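Local coordinates for protein probable LacI-family transcriptional regulator (Corynebacterium glutamicum ATCC 13032, PDB 3BIL) that probably binds regulatory DNA and controls transcription as a LacI-family regulator, with a periplasmic-binding-protein-like domain that in relatives senses a small effector, at residues 76-79 against 80-83; 88-91 against 92-96; 247-250 against 251-254. All coordinates share one frame; numbering follows the deposited sequence.

Contact 1: residues 76-79 against 80-83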
ATOM      1  N   LEU A  76      -2.248   4.444   5.903  1.00 39.13           N
ATOM      2  CA  LEU A  76      -1.720   3.096   5.669  1.00 42.23           C
ATOM      3  C   LEU A  76      -1.889   2.671   4.210  1.00 40.44           C
ATOM      4  O   LEU A  76      -1.123   1.842   3.716  1.00 44.46           O
ATOM      5  CB  LEU A  76      -2.321   2.060   6.657  1.00 41.15           C
ATOM      6  CG  LEU A  76      -1.902   2.199   8.141  1.00 38.84           C
ATOM      7  CD1 LEU A  76      -2.773   1.341   9.072  1.00 38.52           C
ATOM      8  CD2 LEU A  76      -0.434   1.858   8.351  1.00 31.87           C
ATOM      9  N   ILE A  77      -2.872   3.244   3.519  1.00 41.09           N
ATOM     10  CA  ILE A  77      -2.944   3.079   2.064  1.00 43.57           C
ATOM     11  C   ILE A  77      -1.822   3.842   1.353  1.00 42.76           C
ATOM     12  O   ILE A  77      -1.513   3.552   0.208  1.00 45.73           O
ATOM     13  CB  ILE A  77      -4.358   3.382   1.433  1.00 44.39           C
ATOM     14  CG1 ILE A  77      -4.777   4.839   1.604  1.00 46.45           C
ATOM     15  CG2 ILE A  77      -5.446   2.450   2.000  1.00 44.90           C
ATOM     16  CD1 ILE A  77      -5.920   5.265   0.639  1.00 47.93           C
ATOM     17  N   ASN A  78      -1.211   4.821   2.016  1.00 41.02           N
ATOM     18  CA  ASN A  78       0.071   5.310   1.539  1.00 41.96           C
ATOM     19  C   ASN A  78       1.134   4.200   1.672  1.00 43.10           C
ATOM     20  O   ASN A  78       1.429   3.688   2.775  1.00 41.99           O
ATOM     21  CB  ASN A  78       0.506   6.583   2.256  1.00 45.13           C
ATOM     22  CG  ASN A  78       1.559   7.371   1.468  1.00 47.83           C
ATOM     23  OD1 ASN A  78       2.567   6.827   1.028  1.00 52.48           O
ATOM     24  ND2 ASN A  78       1.324   8.664   1.302  1.00 49.09           N
ATOM     25  N   HIS A  79       1.684   3.810   0.529  1.00 40.47           N
ATOM     26  CA  HIS A  79       2.595   2.711   0.500  1.00 38.51           C
ATOM     27  C   HIS A  79       3.857   3.117   1.222  1.00 38.13           C
ATOM     28  O   HIS A  79       4.536   2.273   1.803  1.00 40.95           O
ATOM     29  CB  HIS A  79       2.887   2.301  -0.933  1.00 42.78           C
ATOM     30  CG  HIS A  79       4.090   1.423  -1.077  1.00 46.98           C
ATOM     31  ND1 HIS A  79       5.346   1.921  -1.365  1.00 49.16           N
ATOM     32  CD2 HIS A  79       4.230   0.079  -0.975  1.00 48.58           C
ATOM     33  CE1 HIS A  79       6.205   0.920  -1.445  1.00 51.22           C
ATOM     34  NE2 HIS A  79       5.555  -0.208  -1.204  1.00 51.38           N
ATOM     35  N   TYR A  80       4.165   4.408   1.219  1.00 34.55           N
ATOM     36  CA  TYR A  80       5.352   4.883   1.912  1.00 33.10           C
ATOM     37  C   TYR A  80       5.257   4.724   3.426  1.00 35.26           C
ATOM     38  O   TYR A  80       6.186   4.251   4.072  1.00 40.65           O
ATOM     39  CB  TYR A  80       5.594   6.332   1.569  1.00 37.58           C
ATOM     40  CG  TYR A  80       6.669   6.990   2.396  1.00 40.01           C
ATOM     41  CD1 TYR A  80       8.015   6.924   2.021  1.00 35.80           C
ATOM     42  CD2 TYR A  80       6.332   7.703   3.543  1.00 40.75           C
ATOM     43  CE1 TYR A  80       8.982   7.544   2.754  1.00 36.10           C
ATOM     44  CE2 TYR A  80       7.298   8.316   4.295  1.00 42.00           C
ATOM     45  CZ  TYR A  80       8.619   8.238   3.890  1.00 39.59           C
ATOM     46  OH  TYR A  80       9.552   8.885   4.649  1.00 41.25           O
ATOM     47  N   PHE A  81       4.136   5.139   3.989  1.00 32.83           N
ATOM     48  CA  PHE A  81       3.924   5.004   5.387  1.00 34.26           C
ATOM     49  C   PHE A  81       3.696   3.538   5.819  1.00 38.33           C
ATOM     50  O   PHE A  81       3.928   3.198   6.987  1.00 35.39           O
ATOM     51  CB  PHE A  81       2.752   5.888   5.794  1.00 36.74           C
ATOM     52  CG  PHE A  81       3.070   7.350   5.799  1.00 35.66           C
ATOM     53  CD1 PHE A  81       4.133   7.847   6.553  1.00 35.37           C
ATOM     54  CD2 PHE A  81       2.298   8.239   5.068  1.00 33.19           C
ATOM     55  CE1 PHE A  81       4.427   9.229   6.565  1.00 39.46           C
ATOM     56  CE2 PHE A  81       2.566   9.617   5.082  1.00 34.87           C
ATOM     57  CZ  PHE A  81       3.640  10.125   5.819  1.00 35.73           C
ATOM     58  N   ALA A  82       3.227   2.679   4.903  1.00 37.63           N
ATOM     59  CA  ALA A  82       3.106   1.249   5.221  1.00 37.35           C
ATOM     60  C   ALA A  82       4.502   0.596   5.156  1.00 40.59           C
ATOM     61  O   ALA A  82       4.840  -0.290   5.957  1.00 42.19           O
ATOM     62  CB  ALA A  82       2.117   0.562   4.292  1.00 33.71           C
ATOM     63  N   ALA A  83       5.327   1.058   4.218  1.00 39.63           N
ATOM     64  CA  ALA A  83       6.735   0.643   4.180  1.00 38.49           C
ATOM     65  C   ALA A  83       7.458   1.057   5.455  1.00 37.16           C
ATOM     66  O   ALA A  83       8.129   0.260   6.060  1.00 43.98           O
ATOM     67  CB  ALA A  83       7.445   1.193   2.931  1.00 30.68           C
TER
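With CG of Asn78 trans to its own nitrogen (chi1 -160°) and the amide twisted about the next bond, OD1 is swung forward over the first turn of the helix to meet Tyr80 N at 2.9 Å. The N-H lies in the amide's carbonyl plane and uses a lone pair of OD1, though the bond is bent, 141° at the hydrogen. This is an N-cap: asparagine suits the place because its short side chain offers an acceptor to an amide that the first turn leaves without a backbone partner. Asn78 O meanwhile takes Ala82 N at 3.0 Å, and Ala83 N closes on His79 O at 2.8 Å, so the helical pattern starts at once.

The stem of the same side chain meets Phe81: Asn78 CB lies at the edge of the ring, near its plane, 3.7 Å from Phe81 CD2, with the amide turned 66° to the ring. Ala82, small enough to fit under the loop, brings CB to 3.5 Å from Leu76 O.

Beyond the turn, the Phe81 side chain touches Pro74, while the His79 ring stacks on that of His279. The turn joins the end of strand 69-73 to helix 79-94; Tyr80 touches Ser250 on helix 250-262, whose OG also makes a weak hydrogen bond with Asn78 OD1, and Leu76 packs on Val85 of the second subunit.

Contact 2: residues 88-91 against 92-96; sequences IQST and ASKAG
From Ile88 to Lys94 the backbone keeps helical angles, and its i to i+4 bonds run Ala92 N to Ile88 O (3.1 Å), Ser93 N to Gln89 O and Lys94 N to Ser90 O, with a weak one from Ala95 N to Thr91 O. The side chain of Ser93 joins this pattern: with chi1 at 92°, OG is turned back along the helix and donates to Ser90 O at 3.3 Å. Lys94 N, 3.2 Å from Ser90 O, arrives from the same face of that carbonyl's plane, so one oxygen accepts from both the hydroxyl and an amide. Serine suits the place, being short enough to fold its hydroxyl onto the preceding turn.

These residues form the last turns of the helix in the beta-alpha-beta unit of strand 69-73, helix 79-94 and strand 99-103, a building block of the periplasmic-binding-protein fold. Ala92 lies on the buried side, its CB 3.3 Å from Ile88 O, and its small methyl lets Thr99 of the following strand come close. Thr91, its OG1 bonded back to Glu87 O, packs with Ile88 against helix 296-308. Gln89 extends from the helix to donate through NE2 to Asn103 O of the second subunit. On the exposed side, the aliphatic part of Lys94 lies along the last turn, CB 3.5 Å from Thr91 O.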
ATOM      1  N   ILE A  88       9.953  -0.223  10.647  1.00 45.93           N
ATOM      2  CA  ILE A  88      10.059   0.178  12.045  1.00 45.59           C
ATOM      3  C   ILE A  88       9.741  -1.026  12.914  1.00 49.13           C
ATOM      4  O   ILE A  88      10.328  -1.189  13.975  1.00 50.99           O
ATOM      5  CB  ILE A  88       9.065   1.303  12.405  1.00 43.32           C
ATOM      6  CG1 ILE A  88       9.561   2.649  11.901  1.00 43.15           C
ATOM      7  CG2 ILE A  88       8.875   1.400  13.909  1.00 40.75           C
ATOM      8  CD1 ILE A  88       8.496   3.727  11.912  1.00 40.53           C
ATOM      9  N   GLN A  89       8.806  -1.868  12.466  1.00 50.33           N
ATOM     10  CA  GLN A  89       8.432  -3.046  13.238  1.00 49.26           C
ATOM     11  C   GLN A  89       9.545  -4.090  13.244  1.00 50.63           C
ATOM     12  O   GLN A  89       9.803  -4.711  14.282  1.00 48.81           O
ATOM     13  CB  GLN A  89       7.155  -3.687  12.725  1.00 46.67           C
ATOM     14  CG  GLN A  89       6.862  -4.960  13.453  1.00 48.17           C
ATOM     15  CD  GLN A  89       5.555  -5.584  13.079  1.00 46.83           C
ATOM     16  OE1 GLN A  89       4.489  -5.021  13.319  1.00 46.13           O
ATOM     17  NE2 GLN A  89       5.624  -6.786  12.512  1.00 48.63           N
ATOM     18  N   SER A  90      10.184  -4.272  12.086  1.00 49.17           N
ATOM     19  CA  SER A  90      11.221  -5.271  11.904  1.00 51.80           C
ATOM     20  C   SER A  90      12.501  -4.932  12.710  1.00 58.81           C
ATOM     21  O   SER A  90      13.057  -5.800  13.415  1.00 64.96           O
ATOM     22  CB  SER A  90      11.494  -5.440  10.414  1.00 49.98           C
ATOM     23  OG  SER A  90      12.848  -5.714  10.153  1.00 51.53           O
ATOM     24  N   THR A  91      12.947  -3.677  12.615  1.00 57.23           N
ATOM     25  CA  THR A  91      14.042  -3.149  13.436  1.00 55.72           C
ATOM     26  C   THR A  91      13.770  -3.231  14.952  1.00 56.48           C
ATOM     27  O   THR A  91      14.645  -3.653  15.718  1.00 57.53           O
ATOM     28  CB  THR A  91      14.396  -1.704  13.021  1.00 55.35           C
ATOM     29  OG1 THR A  91      14.695  -1.679  11.619  1.00 56.19           O
ATOM     30  CG2 THR A  91      15.614  -1.205  13.771  1.00 54.29           C
ATOM     31  N   ALA A  92      12.570  -2.845  15.381  1.00 54.35           N
ATOM     32  CA  ALA A  92      12.182  -2.976  16.783  1.00 56.19           C
ATOM     33  C   ALA A  92      12.280  -4.415  17.312  1.00 60.17           C
ATOM     34  O   ALA A  92      12.689  -4.623  18.458  1.00 61.20           O
ATOM     35  CB  ALA A  92      10.771  -2.423  17.021  1.00 54.51           C
ATOM     36  N   SER A  93      11.904  -5.403  16.500  1.00 60.95           N
ATOM     37  CA  SER A  93      11.877  -6.768  16.996  1.00 64.57           C
ATOM     38  C   SER A  93      13.300  -7.283  17.118  1.00 66.94           C
ATOM     39  O   SER A  93      13.588  -8.075  18.012  1.00 70.65           O
ATOM     40  CB  SER A  93      11.053  -7.697  16.105  1.00 65.59           C
ATOM     41  OG  SER A  93      11.881  -8.326  15.135  1.00 67.79           O
ATOM     42  N   LYS A  94      14.185  -6.837  16.226  1.00 65.98           N
ATOM     43  CA  LYS A  94      15.616  -7.150  16.356  1.00 66.48           C
ATOM     44  C   LYS A  94      16.263  -6.630  17.649  1.00 66.31           C
ATOM     45  O   LYS A  94      17.258  -7.196  18.102  1.00 66.50           O
ATOM     46  CB  LYS A  94      16.404  -6.666  15.149  1.00 66.62           C
ATOM     47  CG  LYS A  94      16.406  -7.663  14.033  1.00 68.19           C
ATOM     48  CD  LYS A  94      17.061  -7.084  12.825  1.00 69.71           C
ATOM     49  CE  LYS A  94      16.581  -7.808  11.595  1.00 71.87           C
ATOM     50  NZ  LYS A  94      16.974  -7.054  10.377  1.00 73.30           N
ATOM     51  N   ALA A  95      15.700  -5.561  18.219  1.00 63.97           N
ATOM     52  CA  ALA A  95      16.112  -5.041  19.526  1.00 62.46           C
ATOM     53  C   ALA A  95      15.090  -5.453  20.607  1.00 63.95           C
ATOM     54  O   ALA A  95      14.853  -4.719  21.595  1.00 60.83           O
ATOM     55  CB  ALA A  95      16.269  -3.522  19.465  1.00 60.75           C
ATOM     56  N   GLY A  96      14.479  -6.623  20.392  1.00 63.88           N
ATOM     57  CA  GLY A  96      13.491  -7.207  21.316  1.00 66.06           C
ATOM     58  C   GLY A  96      12.322  -6.317  21.734  1.00 67.47           C
ATOM     59  O   GLY A  96      12.115  -6.087  22.922  1.00 69.61           O
TER

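Contact 3: residues 247-250 against 251-254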
ATOM      1  N   ALA A 247       5.686  15.326  -9.309  1.00 21.96           N
ATOM      2  CA  ALA A 247       4.844  15.184  -8.136  1.00 21.93           C
ATOM      3  C   ALA A 247       5.714  15.319  -6.948  1.00 23.21           C
ATOM      4  O   ALA A 247       6.879  14.968  -7.013  1.00 28.83           O
ATOM      5  CB  ALA A 247       4.259  13.816  -8.143  1.00 21.55           C
ATOM      6  N   GLY A 248       5.156  15.751  -5.835  1.00 26.50           N
ATOM      7  CA  GLY A 248       5.929  15.881  -4.605  1.00 21.43           C
ATOM      8  C   GLY A 248       5.493  14.908  -3.542  1.00 28.33           C
ATOM      9  O   GLY A 248       5.927  15.049  -2.406  1.00 27.57           O
ATOM     10  N   ASP A 249       4.625  13.940  -3.908  1.00 33.56           N
ATOM     11  CA  ASP A 249       4.125  12.871  -2.992  1.00 36.09           C
ATOM     12  C   ASP A 249       3.868  11.539  -3.668  1.00 35.12           C
ATOM     13  O   ASP A 249       3.642  11.501  -4.872  1.00 32.96           O
ATOM     14  CB  ASP A 249       2.796  13.298  -2.347  1.00 43.29           C
ATOM     15  CG  ASP A 249       3.016  13.989  -1.050  1.00 47.21           C
ATOM     16  OD1 ASP A 249       4.143  13.838  -0.540  1.00 47.12           O
ATOM     17  OD2 ASP A 249       2.111  14.693  -0.542  1.00 52.35           O
ATOM     18  N   SER A 250       3.849  10.449  -2.904  1.00 36.12           N
ATOM     19  CA  SER A 250       3.214   9.211  -3.407  1.00 41.85           C
ATOM     20  C   SER A 250       1.864   9.530  -4.071  1.00 41.89           C
ATOM     21  O   SER A 250       1.635   9.200  -5.247  1.00 43.76           O
ATOM     22  CB  SER A 250       2.924   8.211  -2.270  1.00 44.71           C
ATOM     23  OG  SER A 250       4.101   7.671  -1.705  1.00 52.26           O
ATOM     24  N   MET A 251       0.963  10.148  -3.298  1.00 37.84           N
ATOM     25  CA  MET A 251      -0.409  10.319  -3.753  1.00 38.52           C
ATOM     26  C   MET A 251      -0.499  11.256  -4.955  1.00 35.62           C
ATOM     27  O   MET A 251      -1.237  10.969  -5.913  1.00 33.48           O
ATOM     28  CB  MET A 251      -1.377  10.674  -2.604  1.00 45.56           C
ATOM     29  CG  MET A 251      -1.440   9.572  -1.446  1.00 53.20           C
ATOM     30  SD  MET A 251      -1.801   7.792  -1.806  1.00 59.51           S
ATOM     31  CE  MET A 251      -0.212   6.955  -1.870  1.00 53.09           C
ATOM     32  N   MET A 252       0.283  12.343  -4.935  1.00 31.98           N
ATOM     33  CA  MET A 252       0.370  13.205  -6.090  1.00 26.42           C
ATOM     34  C   MET A 252       0.904  12.398  -7.324  1.00 30.18           C
ATOM     35  O   MET A 252       0.436  12.588  -8.465  1.00 32.27           O
ATOM     36  CB  MET A 252       1.145  14.505  -5.749  1.00 32.21           C
ATOM     37  CG  MET A 252       0.492  15.481  -4.637  1.00 30.21           C
ATOM     38  SD  MET A 252      -1.128  16.244  -5.067  1.00 31.30           S
ATOM     39  CE  MET A 252      -2.194  14.856  -4.908  1.00 29.65           C
ATOM     40  N   THR A 253       1.806  11.433  -7.095  1.00 27.57           N
ATOM     41  CA  THR A 253       2.390  10.647  -8.197  1.00 27.45           C
ATOM     42  C   THR A 253       1.387   9.774  -8.894  1.00 30.53           C
ATOM     43  O   THR A 253       1.481   9.586 -10.122  1.00 34.17           O
ATOM     44  CB  THR A 253       3.554   9.722  -7.740  1.00 27.84           C
ATOM     45  OG1 THR A 253       4.578  10.523  -7.139  1.00 29.79           O
ATOM     46  CG2 THR A 253       4.146   8.980  -8.949  1.00 25.57           C
ATOM     47  N   ILE A 254       0.469   9.191  -8.107  1.00 28.09           N
ATOM     48  CA  ILE A 254      -0.711   8.528  -8.672  1.00 31.32           C
ATOM     49  C   ILE A 254      -1.585   9.438  -9.554  1.00 27.44           C
ATOM     50  O   ILE A 254      -1.862   9.070 -10.704  1.00 27.40           O
ATOM     51  CB  ILE A 254      -1.561   7.722  -7.638  1.00 34.08           C
ATOM     52  CG1 ILE A 254      -0.700   6.648  -7.015  1.00 34.45           C
ATOM     53  CG2 ILE A 254      -2.692   6.979  -8.357  1.00 32.37           C
ATOM     54  CD1 ILE A 254      -1.116   6.277  -5.577  1.00 45.14           C
TER
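Ala247, the last residue of strand 244-247, turns its methyl toward the incoming helix, where CB lies 3.5 Å from Thr253 OG1 and 4.0 Å from Met252 CB; the small methyl suits this close approach of strand and helix. Gly248 follows at the bend, and its O accepts from Arg202. Asp249 stands at the N-cap position, but its carboxylate makes no capping bond; OD1 has a long, weak ion pair with the same Arg202, and CB lies 3.9 Å from Met252 CG. Its backbone O accepts the first helical bond, from Thr253 N at 2.9 Å, and also the hydroxyl, Thr253 OG1, at 2.6 Å, the two donors coming from opposite faces of the carbonyl plane. With OG1 anti to the carbonyl carbon (chi1 -58°), the threonine hydroxyl folds back over the first turn; it is also bonded to Phe276 N. Ser250 begins the helix: its O receives Ile254 N at 3.1 Å, its OG bonds Asp277, and its CB meets the methyl of Met251, whose bent chain brings CE to 3.4 Å. Such a turn, from a parallel strand's C-terminal end into the next helix, is typical of the Rossmann-like lobes of the periplasmic-binding-protein fold.

Contacts 1 and 3 are both buried helix starts after a parallel strand, and they meet: Asn78 OD1 lies 3.2 Å from Ser250 OG, a weak, probable hydrogen bond, while Met251 CE packs on Asn78 CA. Their chemistry differs, since contact 1 has a true side-chain N-cap, whereas in contact 3 the N-cap carboxylate makes no capping bond and a backbone oxygen accepts from both the N-H and the hydroxyl of one threonine. Contact 2 shares helix 79-94 with contact 1, its centre about 18 Å away, but lies at the helix's far end, partly buried, where Ser93 and Lys94 are exposed while Ala92 and Ile88 are buried. Between contacts 2 and 3 the nearest atoms are about 15 Å apart.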